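PDB 5E2G: beta-lactamase from Burkholderia cenocepacia, which probably hydrolyses beta-lactams to substituted beta-amino acids, as expected of a class C beta-lactamase. Local coordinates for residues 83-87 with 88-92; 103-106 with 107-111; 128-131 with 132-136; 154-157 with 158-162. All coordinates share one frame; numbering follows the deposited sequence.

How the interactions relate
Four short-range contacts come together here in one helical region, on one side of the chain's centre, and follow one another in series from residue 83 to 162. Interaction 4, within helix 150-164, touches all three others: M155 meets L91, L107 and both L129 and L133, and its centre lies 10 Å, 11 Å and 15 Å from those of interactions 1, 2 and 3. Interactions 1 and 2 are joined by backbone bonds, while interactions 2 and 3, about 7 Å apart at their nearest atoms, do not touch. Local bonds thus shape each piece, and apolar side chains on helix 150-164 unite helices 87-90, 104-108 and 126-135 beside the large antiparallel sheet.

Interaction 1 (83-87 with 88-92); sequences LADPA and GKYLP
The Y90 ring meets the carboxylate of D85 at its edge, where OD2 lies near the ring plane, while one face carries K89 CG, 4.0 Å above the ring centre. Carboxylate and ring planes are turned 54° apart. Y90 OH donates to D85 OD2 over 2.7 Å, arriving on the anti side of the carboxylate and 32° out of its plane. K89 reaches the same oxygen by a longer route: with CG anti to the backbone N and the chain fully extended, it runs past the ring until NZ stands 3.2 Å from D85 OD2, a salt bridge whose hydrogen bond is weak. A water 2.6 Å from D85 OD1 donates to that oxygen and accepts weakly from K89 NZ. These contacts lie at the start of the short, weakly bonded helix 87-90, in the helical part of the serine beta-lactamase fold. S82 N also bonds to D85 OD2, which ties the loop ahead of the helix to the carboxylate, and the accumulated donors would tend to stabilise its negative charge. The backbone itself turns tightly: K89 N donates to P86 O, and A87 O accepts from both Y90 N and L91 N at 3.0 Å, the latter in the carbonyl plane. Helix 150-164 packs against A87, Y90 and L91, where L159 and M155 receive them.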
ATOM      1  N   LEU A  83      -6.028 -18.093  -3.070  1.00 15.97           N
ATOM      2  CA  LEU A  83      -6.306 -16.892  -3.849  1.00 17.66           C
ATOM      3  C   LEU A  83      -7.261 -17.173  -4.999  1.00 20.51           C
ATOM      4  O   LEU A  83      -7.932 -16.250  -5.476  1.00 22.52           O
ATOM      5  CB  LEU A  83      -5.012 -16.288  -4.375  1.00 17.47           C
ATOM      6  CG  LEU A  83      -4.090 -15.709  -3.309  1.00 18.61           C
ATOM      7  CD1 LEU A  83      -2.889 -15.084  -3.992  1.00 20.17           C
ATOM      8  CD2 LEU A  83      -4.829 -14.691  -2.448  1.00 17.74           C
ATOM      9  N   ALA A  84      -7.346 -18.423  -5.443  1.00 13.77           N
ATOM     10  CA  ALA A  84      -8.296 -18.820  -6.467  1.00 19.72           C
ATOM     11  C   ALA A  84      -9.699 -19.052  -5.920  1.00 21.43           C
ATOM     12  O   ALA A  84     -10.606 -19.346  -6.705  1.00 23.56           O
ATOM     13  CB  ALA A  84      -7.803 -20.085  -7.169  1.00 20.15           C
ATOM     14  N   ASP A  85      -9.902 -18.928  -4.614  1.00 18.52           N
ATOM     15  CA  ASP A  85     -11.232 -19.108  -4.052  1.00 18.50           C
ATOM     16  C   ASP A  85     -12.180 -18.027  -4.567  1.00 20.13           C
ATOM     17  O   ASP A  85     -11.790 -16.855  -4.665  1.00 22.16           O
ATOM     18  CB  ASP A  85     -11.186 -19.060  -2.524  1.00 19.14           C
ATOM     19  CG  ASP A  85     -10.462 -20.252  -1.917  1.00 21.97           C
ATOM     20  OD1 ASP A  85     -10.277 -21.270  -2.621  1.00 26.47           O
ATOM     21  OD2 ASP A  85     -10.091 -20.171  -0.728  1.00 22.51           O
ATOM     22  N   PRO A  86     -13.427 -18.373  -4.886  1.00 17.21           N
ATOM     23  CA  PRO A  86     -14.409 -17.351  -5.250  1.00 19.34           C
ATOM     24  C   PRO A  86     -14.957 -16.668  -4.013  1.00 24.67           C
ATOM     25  O   PRO A  86     -15.040 -17.259  -2.934  1.00 25.98           O
ATOM     26  CB  PRO A  86     -15.501 -18.159  -5.956  1.00 19.32           C
ATOM     27  CG  PRO A  86     -15.463 -19.468  -5.244  1.00 18.26           C
ATOM     28  CD  PRO A  86     -14.014 -19.722  -4.900  1.00 17.38           C
ATOM     29  N   ALA A  87     -15.323 -15.395  -4.180  1.00 22.66           N
ATOM     30  CA  ALA A  87     -15.923 -14.661  -3.072  1.00 19.15           C
ATOM     31  C   ALA A  87     -17.127 -15.403  -2.522  1.00 22.60           C
ATOM     32  O   ALA A  87     -17.361 -15.398  -1.309  1.00 26.28           O
ATOM     33  CB  ALA A  87     -16.316 -13.254  -3.518  1.00 19.14           C
ATOM     34  N   GLY A  88     -17.891 -16.064  -3.399  1.00 22.18           N
ATOM     35  CA  GLY A  88     -19.066 -16.809  -2.981  1.00 18.27           C
ATOM     36  C   GLY A  88     -18.773 -17.946  -2.026  1.00 23.81           C
ATOM     37  O   GLY A  88     -19.688 -18.425  -1.350  1.00 24.92           O
ATOM     38  N   LYS A  89     -17.516 -18.394  -1.951  1.00 22.64           N
ATOM     39  CA  LYS A  89     -17.152 -19.401  -0.958  1.00 21.43           C
ATOM     40  C   LYS A  89     -17.355 -18.880   0.457  1.00 20.70           C
ATOM     41  O   LYS A  89     -17.803 -19.619   1.339  1.00 22.85           O
ATOM     42  CB  LYS A  89     -15.700 -19.832  -1.149  1.00 19.46           C
ATOM     43  CG  LYS A  89     -15.213 -20.814  -0.112  1.00 20.13           C
ATOM     44  CD  LYS A  89     -13.743 -21.132  -0.297  1.00 22.49           C
ATOM     45  CE  LYS A  89     -13.296 -22.223   0.657  1.00 30.57           C
ATOM     46  NZ  LYS A  89     -11.851 -22.569   0.479  1.00 37.31           N
ATOM     47  N   TYR A  90     -17.025 -17.610   0.695  1.00 18.91           N
ATOM     48  CA  TYR A  90     -17.100 -17.016   2.022  1.00 20.38           C
ATOM     49  C   TYR A  90     -18.357 -16.180   2.241  1.00 28.06           C
ATOM     50  O   TYR A  90     -18.743 -15.963   3.394  1.00 32.21           O
ATOM     51  CB  TYR A  90     -15.840 -16.179   2.276  1.00 19.05           C
ATOM     52  CG  TYR A  90     -14.594 -17.018   2.097  1.00 20.77           C
ATOM     53  CD1 TYR A  90     -14.249 -17.971   3.041  1.00 24.87           C
ATOM     54  CD2 TYR A  90     -13.787 -16.892   0.964  1.00 19.42           C
ATOM     55  CE1 TYR A  90     -13.129 -18.761   2.885  1.00 24.48           C
ATOM     56  CE2 TYR A  90     -12.661 -17.677   0.798  1.00 18.91           C
ATOM     57  CZ  TYR A  90     -12.339 -18.614   1.765  1.00 20.97           C
ATOM     58  OH  TYR A  90     -11.230 -19.419   1.641  1.00 20.34           O
ATOM     59  N   LEU A  91     -19.006 -15.723   1.171  1.00 23.95           N
ATOM     60  CA  LEU A  91     -20.309 -15.065   1.238  1.00 26.93           C
ATOM     61  C   LEU A  91     -21.286 -15.944   0.478  1.00 27.12           C
ATOM     62  O   LEU A  91     -21.504 -15.750  -0.724  1.00 29.74           O
ATOM     63  CB  LEU A  91     -20.265 -13.657   0.649  1.00 29.98           C
ATOM     64  CG  LEU A  91     -19.371 -12.655   1.367  1.00 35.62           C
ATOM     65  CD1 LEU A  91     -19.426 -11.313   0.650  1.00 32.48           C
ATOM     66  CD2 LEU A  91     -19.760 -12.525   2.842  1.00 40.43           C
ATOM     67  N   PRO A  92     -21.901 -16.920   1.137  1.00 28.44           N
ATOM     68  CA  PRO A  92     -22.716 -17.903   0.410  1.00 29.62           C
ATOM     69  C   PRO A  92     -23.901 -17.308  -0.329  1.00 32.05           C
ATOM     70  O   PRO A  92     -24.351 -17.893  -1.320  1.00 29.17           O
ATOM     71  CB  PRO A  92     -23.173 -18.854   1.522  1.00 28.80           C
ATOM     72  CG  PRO A  92     -22.176 -18.681   2.607  1.00 30.86           C
ATOM     73  CD  PRO A  92     -21.773 -17.247   2.563  1.00 31.12           C
TER
HETATM   74  O   HOH W   1      -9.853 -23.781  -2.102  1.00 32.01           O

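Interaction 2 (103-106 with 107-111); sequences TLLQ and LGTHT
L105 O takes a hydrogen bond of 2.9 Å from T109 OG1 at the far end of helix 104-108, whose near end is closed by a capping box. There T103 OG1 accepts from Q106 N, and T103 N returns a nearly straight bond of 2.9 Å to Q106 OE1. Q106 CG is anti to the carbonyl carbon (chi1 -71°), which takes the chain back to T103 N on the partly exposed side; that donor stands 57° out of the amide plane.

Packing is closer on the buried side. L107 lays CG 3.5 Å from T103 O, and its side chain also meets A152, M155 and L159 of helix 150-164. The L105 to T109 pairing is looser, with CD1 and CG2 4.0 Å apart; both residues also touch Y257 of strand 256-260. Beyond the helix the chain turns past H110, whose ring meets that of Y148, a residue of the presumed SxxK active-site group, which places the turn after the helix next to what is probably the active site. T111 N then donates to Q106 O over 3.0 Å, in the carbonyl plane. With T111 OG1 wedged between the backbone N and the carbonyl carbon (chi1 54°), its hydroxyl gives a 2.7 Å hydrogen bond to T109 OG1.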
ATOM      1  N   THR A 103     -12.589 -14.051  -7.817  1.00 22.06           N
ATOM      2  CA  THR A 103     -11.669 -14.726  -6.913  1.00 17.20           C
ATOM      3  C   THR A 103     -10.960 -13.720  -6.023  1.00 18.10           C
ATOM      4  O   THR A 103     -10.971 -12.511  -6.272  1.00 20.13           O
ATOM      5  CB  THR A 103     -10.630 -15.548  -7.673  1.00 16.80           C
ATOM      6  OG1 THR A 103      -9.852 -14.692  -8.529  1.00 17.99           O
ATOM      7  CG2 THR A 103     -11.313 -16.628  -8.495  1.00 16.48           C
ATOM      8  N   LEU A 104     -10.337 -14.235  -4.963  1.00 18.32           N
ATOM      9  CA  LEU A 104      -9.518 -13.378  -4.117  1.00 17.73           C
ATOM     10  C   LEU A 104      -8.372 -12.762  -4.914  1.00 16.03           C
ATOM     11  O   LEU A 104      -8.021 -11.599  -4.710  1.00 15.89           O
ATOM     12  CB  LEU A 104      -8.998 -14.175  -2.915  1.00 15.14           C
ATOM     13  CG  LEU A 104      -9.915 -14.431  -1.705  1.00 14.32           C
ATOM     14  CD1 LEU A 104     -11.241 -15.042  -2.056  1.00 19.65           C
ATOM     15  CD2 LEU A 104      -9.211 -15.332  -0.747  1.00 16.26           C
ATOM     16  N   LEU A 105      -7.816 -13.513  -5.867  1.00 15.51           N
ATOM     17  CA  LEU A 105      -6.742 -12.985  -6.707  1.00 16.21           C
ATOM     18  C   LEU A 105      -7.207 -11.787  -7.530  1.00 16.63           C
ATOM     19  O   LEU A 105      -6.496 -10.781  -7.630  1.00 14.51           O
ATOM     20  CB  LEU A 105      -6.209 -14.087  -7.621  1.00 18.98           C
ATOM     21  CG  LEU A 105      -4.945 -13.714  -8.397  1.00 21.02           C
ATOM     22  CD1 LEU A 105      -3.817 -13.352  -7.430  1.00 20.91           C
ATOM     23  CD2 LEU A 105      -4.539 -14.847  -9.323  1.00 21.04           C
ATOM     24  N   GLN A 106      -8.398 -11.873  -8.125  1.00 13.84           N
ATOM     25  CA  GLN A 106      -8.931 -10.751  -8.894  1.00 16.02           C
ATOM     26  C   GLN A 106      -9.153  -9.514  -8.028  1.00 18.17           C
ATOM     27  O   GLN A 106      -9.008  -8.385  -8.509  1.00 17.91           O
ATOM     28  CB  GLN A 106     -10.219 -11.183  -9.597  1.00 14.80           C
ATOM     29  CG  GLN A 106      -9.922 -12.151 -10.737  1.00 15.35           C
ATOM     30  CD  GLN A 106     -11.044 -13.142 -11.033  1.00 17.22           C
ATOM     31  OE1 GLN A 106     -12.135 -13.056 -10.483  1.00 17.36           O
ATOM     32  NE2 GLN A 106     -10.764 -14.092 -11.916  1.00 20.47           N
ATOM     33  N   LEU A 107      -9.481  -9.694  -6.748  1.00 16.44           N
ATOM     34  CA  LEU A 107      -9.610  -8.540  -5.868  1.00 18.29           C
ATOM     35  C   LEU A 107      -8.252  -7.930  -5.528  1.00 17.45           C
ATOM     36  O   LEU A 107      -8.149  -6.712  -5.349  1.00 20.49           O
ATOM     37  CB  LEU A 107     -10.357  -8.944  -4.598  1.00 14.64           C
ATOM     38  CG  LEU A 107     -11.770  -9.456  -4.878  1.00 15.25           C
ATOM     39  CD1 LEU A 107     -12.406 -10.010  -3.618  1.00 16.71           C
ATOM     40  CD2 LEU A 107     -12.621  -8.342  -5.476  1.00 19.78           C
ATOM     41  N   GLY A 108      -7.207  -8.746  -5.433  1.00 14.75           N
ATOM     42  CA  GLY A 108      -5.893  -8.258  -5.081  1.00 15.20           C
ATOM     43  C   GLY A 108      -5.073  -7.759  -6.237  1.00 14.25           C
ATOM     44  O   GLY A 108      -3.934  -7.319  -6.056  1.00 14.64           O
ATOM     45  N   THR A 109      -5.627  -7.813  -7.441  1.00 14.49           N
ATOM     46  CA  THR A 109      -4.938  -7.355  -8.636  1.00 14.56           C
ATOM     47  C   THR A 109      -5.716  -6.266  -9.369  1.00 14.51           C
ATOM     48  O   THR A 109      -5.294  -5.844 -10.451  1.00 13.92           O
ATOM     49  CB  THR A 109      -4.654  -8.542  -9.573  1.00 18.69           C
ATOM     50  OG1 THR A 109      -5.886  -9.174  -9.957  1.00 18.91           O
ATOM     51  CG2 THR A 109      -3.754  -9.573  -8.885  1.00 15.36           C
ATOM     52  N   HIS A 110      -6.827  -5.787  -8.793  1.00 13.80           N
ATOM     53  CA  HIS A 110      -7.696  -4.770  -9.398  1.00 15.62           C
ATOM     54  C   HIS A 110      -8.334  -5.259 -10.695  1.00 15.37           C
ATOM     55  O   HIS A 110      -8.609  -4.464 -11.595  1.00 16.33           O
ATOM     56  CB  HIS A 110      -6.957  -3.448  -9.658  1.00 19.32           C
ATOM     57  CG  HIS A 110      -6.161  -2.950  -8.491  1.00 19.99           C
ATOM     58  ND1 HIS A 110      -6.745  -2.524  -7.317  1.00 19.79           N
ATOM     59  CD2 HIS A 110      -4.828  -2.795  -8.327  1.00 21.97           C
ATOM     60  CE1 HIS A 110      -5.803  -2.139  -6.476  1.00 23.26           C
ATOM     61  NE2 HIS A 110      -4.631  -2.295  -7.062  1.00 20.59           N
ATOM     62  N   THR A 111      -8.584  -6.564 -10.812  1.00 14.55           N
ATOM     63  CA  THR A 111      -9.183  -7.082 -12.038  1.00 14.89           C
ATOM     64  C   THR A 111     -10.542  -7.762 -11.865  1.00 18.01           C
ATOM     65  O   THR A 111     -10.859  -8.657 -12.662  1.00 20.16           O
ATOM     66  CB  THR A 111      -8.232  -8.083 -12.701  1.00 16.68           C
ATOM     67  OG1 THR A 111      -7.873  -9.104 -11.759  1.00 16.33           O
ATOM     68  CG2 THR A 111      -6.980  -7.395 -13.181  1.00 16.85           C
TER

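Interaction 3 (128-131 with 132-136); sequences GLIR and YLDAW
G128 O accepts from Y132 N over 2.7 Å, the first of a run of i to i+4 bonds that make this stretch of helix 126-135 regular. Having no side chain, G128 leaves room on its CA, and the guanidinium of R131 takes it: the arginine chain bends at chi3 (-116°) so that G128 CA sits 3.3 Å above one face of the group, toward its rim.

L129 carries the apolar side of the contact. Its CG is anti to the backbone N (chi1 169°), which turns CD1 toward L133 CD1, 4.0 Å away, where the two isobutyl groups meet obliquely. L129 O is bonded by L133 N, at 2.8 Å and almost in line with the carbonyl. Both leucines also pack on M155 of helix 150-164, so the pair forms part of the face this helix turns to helix 150-164 in the helical part of the beta-lactamase fold.

I130 O receives D134 N at 3.0 Å, while I130 CG2 lies 3.8 Å from D134 OD2. At R131, A135 N donates weakly to R131 O over 3.4 Å.

D134, which K97 also touches, has a chi1 of -110°, off the usual staggered positions, and its OD2 stands 3.3 Å from I130 O, with no hydrogen bond between two acceptors. The negative oxygen therefore faces a carbonyl dipole, an arrangement that would be mildly unfavourable, although I130 O is still bonded by D134 N.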
ATOM      1  N   GLY A 128     -26.375  -4.442   4.025  1.00 37.21           N
ATOM      2  CA  GLY A 128     -26.432  -3.576   2.857  1.00 37.50           C
ATOM      3  C   GLY A 128     -25.259  -3.778   1.915  1.00 34.86           C
ATOM      4  O   GLY A 128     -25.404  -3.662   0.695  1.00 36.53           O
ATOM      5  N   LEU A 129     -24.080  -4.065   2.470  1.00 34.32           N
ATOM      6  CA  LEU A 129     -22.942  -4.469   1.649  1.00 32.99           C
ATOM      7  C   LEU A 129     -23.288  -5.694   0.811  1.00 28.78           C
ATOM      8  O   LEU A 129     -23.092  -5.702  -0.411  1.00 25.78           O
ATOM      9  CB  LEU A 129     -21.730  -4.751   2.538  1.00 30.98           C
ATOM     10  CG  LEU A 129     -20.554  -5.441   1.846  1.00 30.10           C
ATOM     11  CD1 LEU A 129     -20.015  -4.556   0.748  1.00 28.05           C
ATOM     12  CD2 LEU A 129     -19.458  -5.811   2.839  1.00 30.08           C
ATOM     13  N   ILE A 130     -23.799  -6.743   1.458  1.00 27.67           N
ATOM     14  CA  ILE A 130     -24.262  -7.915   0.726  1.00 28.49           C
ATOM     15  C   ILE A 130     -25.313  -7.515  -0.293  1.00 28.86           C
ATOM     16  O   ILE A 130     -25.353  -8.047  -1.409  1.00 29.33           O
ATOM     17  CB  ILE A 130     -24.796  -8.974   1.702  1.00 32.29           C
ATOM     18  CG1 ILE A 130     -23.685  -9.428   2.649  1.00 33.03           C
ATOM     19  CG2 ILE A 130     -25.374 -10.147   0.937  1.00 34.21           C
ATOM     20  CD1 ILE A 130     -22.558 -10.155   1.967  1.00 32.95           C
ATOM     21  N   ARG A 131     -26.175  -6.559   0.068  1.00 29.78           N
ATOM     22  CA  ARG A 131     -27.126  -6.033  -0.904  1.00 34.32           C
ATOM     23  C   ARG A 131     -26.404  -5.401  -2.084  1.00 36.07           C
ATOM     24  O   ARG A 131     -26.796  -5.606  -3.240  1.00 37.59           O
ATOM     25  CB  ARG A 131     -28.064  -5.022  -0.247  1.00 37.30           C
ATOM     26  CG  ARG A 131     -29.150  -5.650   0.616  1.00 45.05           C
ATOM     27  CD  ARG A 131     -30.269  -4.653   0.955  1.00 51.84           C
ATOM     28  NE  ARG A 131     -30.359  -4.356   2.388  1.00 53.17           N
ATOM     29  CZ  ARG A 131     -29.941  -3.223   2.946  1.00 50.72           C
ATOM     30  NH1 ARG A 131     -29.407  -2.267   2.193  1.00 53.11           N
ATOM     31  NH2 ARG A 131     -30.063  -3.043   4.255  1.00 46.56           N
ATOM     32  N   TYR A 132     -25.339  -4.639  -1.818  1.00 37.06           N
ATOM     33  CA  TYR A 132     -24.624  -3.998  -2.915  1.00 38.05           C
ATOM     34  C   TYR A 132     -23.922  -5.023  -3.796  1.00 38.03           C
ATOM     35  O   TYR A 132     -23.972  -4.928  -5.029  1.00 43.32           O
ATOM     36  CB  TYR A 132     -23.613  -2.982  -2.396  1.00 41.73           C
ATOM     37  CG  TYR A 132     -22.666  -2.582  -3.495  1.00 52.74           C
ATOM     38  CD1 TYR A 132     -23.141  -1.980  -4.663  1.00 55.78           C
ATOM     39  CD2 TYR A 132     -21.303  -2.836  -3.392  1.00 57.55           C
ATOM     40  CE1 TYR A 132     -22.283  -1.631  -5.691  1.00 56.80           C
ATOM     41  CE2 TYR A 132     -20.431  -2.487  -4.416  1.00 59.43           C
ATOM     42  CZ  TYR A 132     -20.924  -1.885  -5.562  1.00 60.40           C
ATOM     43  OH  TYR A 132     -20.053  -1.539  -6.577  1.00 60.85           O
ATOM     44  N   LEU A 133     -23.248  -5.999  -3.190  1.00 30.57           N
ATOM     45  CA  LEU A 133     -22.540  -6.993  -3.987  1.00 26.65           C
ATOM     46  C   LEU A 133     -23.499  -7.830  -4.825  1.00 29.38           C
ATOM     47  O   LEU A 133     -23.151  -8.247  -5.938  1.00 34.96           O
ATOM     48  CB  LEU A 133     -21.704  -7.890  -3.080  1.00 25.13           C
ATOM     49  CG  LEU A 133     -20.604  -7.168  -2.310  1.00 25.32           C
ATOM     50  CD1 LEU A 133     -20.007  -8.070  -1.247  1.00 24.49           C
ATOM     51  CD2 LEU A 133     -19.536  -6.696  -3.270  1.00 20.32           C
ATOM     52  N   ASP A 134     -24.709  -8.075  -4.318  1.00 28.10           N
ATOM     53  CA  ASP A 134     -25.674  -8.876  -5.061  1.00 28.04           C
ATOM     54  C   ASP A 134     -26.088  -8.201  -6.365  1.00 25.62           C
ATOM     55  O   ASP A 134     -26.175  -8.855  -7.410  1.00 28.65           O
ATOM     56  CB  ASP A 134     -26.895  -9.148  -4.193  1.00 40.69           C
ATOM     57  CG  ASP A 134     -26.993 -10.601  -3.777  1.00 52.61           C
ATOM     58  OD1 ASP A 134     -27.502 -11.428  -4.576  1.00 53.77           O
ATOM     59  OD2 ASP A 134     -26.561 -10.910  -2.642  1.00 57.08           O
ATOM     60  N   ALA A 135     -26.365  -6.902  -6.326  1.00 25.86           N
ATOM     61  CA  ALA A 135     -26.805  -6.184  -7.515  1.00 26.41           C
ATOM     62  C   ALA A 135     -25.656  -5.781  -8.428  1.00 28.19           C
ATOM     63  O   ALA A 135     -25.906  -5.262  -9.521  1.00 30.28           O
ATOM     64  CB  ALA A 135     -27.591  -4.943  -7.113  1.00 27.42           C
ATOM     65  N   TRP A 136     -24.416  -6.008  -8.007  1.00 26.61           N
ATOM     66  CA  TRP A 136     -23.261  -5.577  -8.776  1.00 25.94           C
ATOM     67  C   TRP A 136     -23.175  -6.325 -10.097  1.00 27.97           C
ATOM     68  O   TRP A 136     -23.177  -7.559 -10.126  1.00 31.64           O
ATOM     69  CB  TRP A 136     -21.996  -5.805  -7.967  1.00 29.54           C
ATOM     70  CG  TRP A 136     -20.749  -5.543  -8.728  1.00 34.32           C
ATOM     71  CD1 TRP A 136     -20.175  -4.331  -8.960  1.00 40.49           C
ATOM     72  CD2 TRP A 136     -19.903  -6.515  -9.350  1.00 32.79           C
ATOM     73  NE1 TRP A 136     -19.022  -4.487  -9.690  1.00 39.82           N
ATOM     74  CE2 TRP A 136     -18.831  -5.819  -9.936  1.00 35.18           C
ATOM     75  CE3 TRP A 136     -19.949  -7.904  -9.468  1.00 32.74           C
ATOM     76  CZ2 TRP A 136     -17.811  -6.468 -10.626  1.00 33.05           C
ATOM     77  CZ3 TRP A 136     -18.936  -8.545 -10.153  1.00 32.59           C
ATOM     78  CH2 TRP A 136     -17.880  -7.828 -10.720  1.00 32.98           C
TER

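Interaction 4 (154-157 with 158-162); sequences GMLG and WLTAK
The terminal methyl of M155, a selenomethionine, reaches L159 one turn along helix 150-164, with M155 CE 3.7 Å from L159 CG. Two kinks bring it there: after chi1 of -78° has placed CG anti to the carbonyl carbon, chi2 and chi3, both near -60°, kink the chain instead of leaving it extended, and the methyl is turned along the helix toward L159. L159 keeps CG beside its own backbone N, so both its branches touch the methyl, CD1 lying 3.9 Å from M155 CE and 3.3 Å from M155 O. W158 lies alongside M155 and points the same way, the selenium standing 5.1 Å from the centroid of its five-membered ring in an oblique Met-aromatic contact; the indole occupies two conformers, so this pairing is less certain.

T160 has the same first torsion (chi1 -60°), which here puts a hydroxyl rather than a carbon beside the backbone N, within reach of L156 O. T160 OG1 donates to L156 O over 2.8 Å, while T160 N bonds the same oxygen over 3.0 Å from the other face of the carbonyl plane. T160 also touches L71, A72 and A75 of helix 64-77, whereas M155 faces helix 126-135 at L129 and L133, and L156 and L159 lie against helix 104-108 at L107.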
ATOM      1  N   GLY A 154     -10.869  -3.664  -0.676  1.00 92.86           N
ATOM      2  CA  GLY A 154     -11.770  -3.653   0.464  1.00 60.30           C
ATOM      3  C   GLY A 154     -12.295  -5.042   0.743  1.00 35.50           C
ATOM      4  O   GLY A 154     -12.218  -5.537   1.868  1.00 32.44           O
HETATM    5  N   MSE A 155     -12.757  -5.722  -0.300  1.00 24.27           N
HETATM    6  CA  MSE A 155     -13.274  -7.071  -0.174  1.00 20.90           C
HETATM    7  C   MSE A 155     -12.191  -8.136  -0.007  1.00 18.45           C
HETATM    8  O   MSE A 155     -12.464  -9.205   0.500  1.00 22.23           O
HETATM    9  CB  MSE A 155     -14.146  -7.410  -1.382  1.00 19.82           C
HETATM   10  CG  MSE A 155     -15.529  -6.797  -1.322  1.00 24.16           C
HETATM   11 SE   MSE A 155     -16.463  -7.203   0.352  0.84 32.21          SE
HETATM   12  CE  MSE A 155     -16.494  -9.142   0.257  1.00 25.22           C
ATOM     13  N   LEU A 156     -10.960  -7.871  -0.432  1.00 19.39           N
ATOM     14  CA  LEU A 156      -9.907  -8.851  -0.187  1.00 18.54           C
ATOM     15  C   LEU A 156      -9.668  -9.008   1.308  1.00 16.56           C
ATOM     16  O   LEU A 156      -9.565 -10.130   1.816  1.00 15.28           O
ATOM     17  CB  LEU A 156      -8.610  -8.454  -0.900  1.00 18.08           C
ATOM     18  CG  LEU A 156      -7.421  -9.419  -0.760  1.00 18.71           C
ATOM     19  CD1 LEU A 156      -7.720 -10.774  -1.401  1.00 20.22           C
ATOM     20  CD2 LEU A 156      -6.148  -8.820  -1.344  1.00 21.30           C
ATOM     21  N   GLY A 157      -9.590  -7.889   2.031  1.00 16.73           N
ATOM     22  CA  GLY A 157      -9.367  -7.961   3.463  1.00 16.41           C
ATOM     23  C   GLY A 157     -10.548  -8.553   4.205  1.00 18.15           C
ATOM     24  O   GLY A 157     -10.369  -9.335   5.144  1.00 16.61           O
ATOM     25  N   TRP A 158     -11.766  -8.171   3.809  0.58 17.99           N
ATOM     26  CA  TRP A 158     -12.966  -8.732   4.418  0.58 19.53           C
ATOM     27  C   TRP A 158     -12.963 -10.248   4.321  0.58 15.97           C
ATOM     28  O   TRP A 158     -13.155 -10.949   5.320  0.58 16.03           O
ATOM     29  CB  TRP A 158     -14.213  -8.168   3.735  0.58 22.23           C
ATOM     30  CG  TRP A 158     -15.244  -7.650   4.688  0.58 25.89           C
ATOM     31  CD1 TRP A 158     -15.091  -6.626   5.574  0.58 28.26           C
ATOM     32  CD2 TRP A 158     -16.593  -8.114   4.842  0.58 27.57           C
ATOM     33  NE1 TRP A 158     -16.255  -6.426   6.278  0.58 30.59           N
ATOM     34  CE2 TRP A 158     -17.193  -7.325   5.846  0.58 30.09           C
ATOM     35  CE3 TRP A 158     -17.350  -9.119   4.233  0.58 27.11           C
ATOM     36  CZ2 TRP A 158     -18.509  -7.510   6.257  0.58 31.16           C
ATOM     37  CZ3 TRP A 158     -18.663  -9.298   4.639  0.58 27.81           C
ATOM     38  CH2 TRP A 158     -19.228  -8.496   5.641  0.58 29.73           C
ATOM     39  N   LEU A 159     -12.720 -10.768   3.117  1.00 15.66           N
ATOM     40  CA  LEU A 159     -12.826 -12.200   2.875  1.00 15.48           C
ATOM     41  C   LEU A 159     -11.698 -12.971   3.536  1.00 17.69           C
ATOM     42  O   LEU A 159     -11.910 -14.101   3.987  1.00 15.08           O
ATOM     43  CB  LEU A 159     -12.852 -12.466   1.373  1.00 15.40           C
ATOM     44  CG  LEU A 159     -14.063 -11.862   0.659  1.00 19.38           C
ATOM     45  CD1 LEU A 159     -13.847 -11.816  -0.856  1.00 21.22           C
ATOM     46  CD2 LEU A 159     -15.343 -12.616   1.007  1.00 21.12           C
ATOM     47  N   THR A 160     -10.503 -12.380   3.608  1.00 18.53           N
ATOM     48  CA  THR A 160      -9.399 -12.997   4.342  1.00 13.97           C
ATOM     49  C   THR A 160      -9.729 -13.141   5.826  1.00 16.23           C
ATOM     50  O   THR A 160      -9.428 -14.170   6.443  1.00 14.05           O
ATOM     51  CB  THR A 160      -8.132 -12.168   4.158  1.00 14.53           C
ATOM     52  OG1 THR A 160      -7.801 -12.112   2.767  1.00 15.77           O
ATOM     53  CG2 THR A 160      -6.974 -12.768   4.947  1.00 13.30           C
ATOM     54  N   ALA A 161     -10.357 -12.121   6.414  1.00 14.68           N
ATOM     55  CA  ALA A 161     -10.760 -12.212   7.810  1.00 15.01           C
ATOM     56  C   ALA A 161     -11.813 -13.294   8.015  1.00 15.32           C
ATOM     57  O   ALA A 161     -11.776 -14.017   9.016  1.00 17.56           O
ATOM     58  CB  ALA A 161     -11.265 -10.860   8.294  1.00 15.56           C
ATOM     59  N   LYS A 162     -12.768 -13.416   7.086  1.00 15.64           N
ATOM     60  CA  LYS A 162     -13.711 -14.531   7.133  1.00 15.96           C
ATOM     61  C   LYS A 162     -12.976 -15.865   7.169  1.00 22.01           C
ATOM     62  O   LYS A 162     -13.247 -16.719   8.019  1.00 19.06           O
ATOM     63  CB  LYS A 162     -14.646 -14.492   5.922  1.00 16.34           C
ATOM     64  CG  LYS A 162     -15.836 -13.591   6.073  1.00 18.73           C
ATOM     65  CD  LYS A 162     -16.884 -14.200   6.980  1.00 19.46           C
ATOM     66  CE  LYS A 162     -18.071 -13.283   7.100  1.00 21.23           C
ATOM     67  NZ  LYS A 162     -19.091 -13.842   8.003  1.00 20.99           N
TER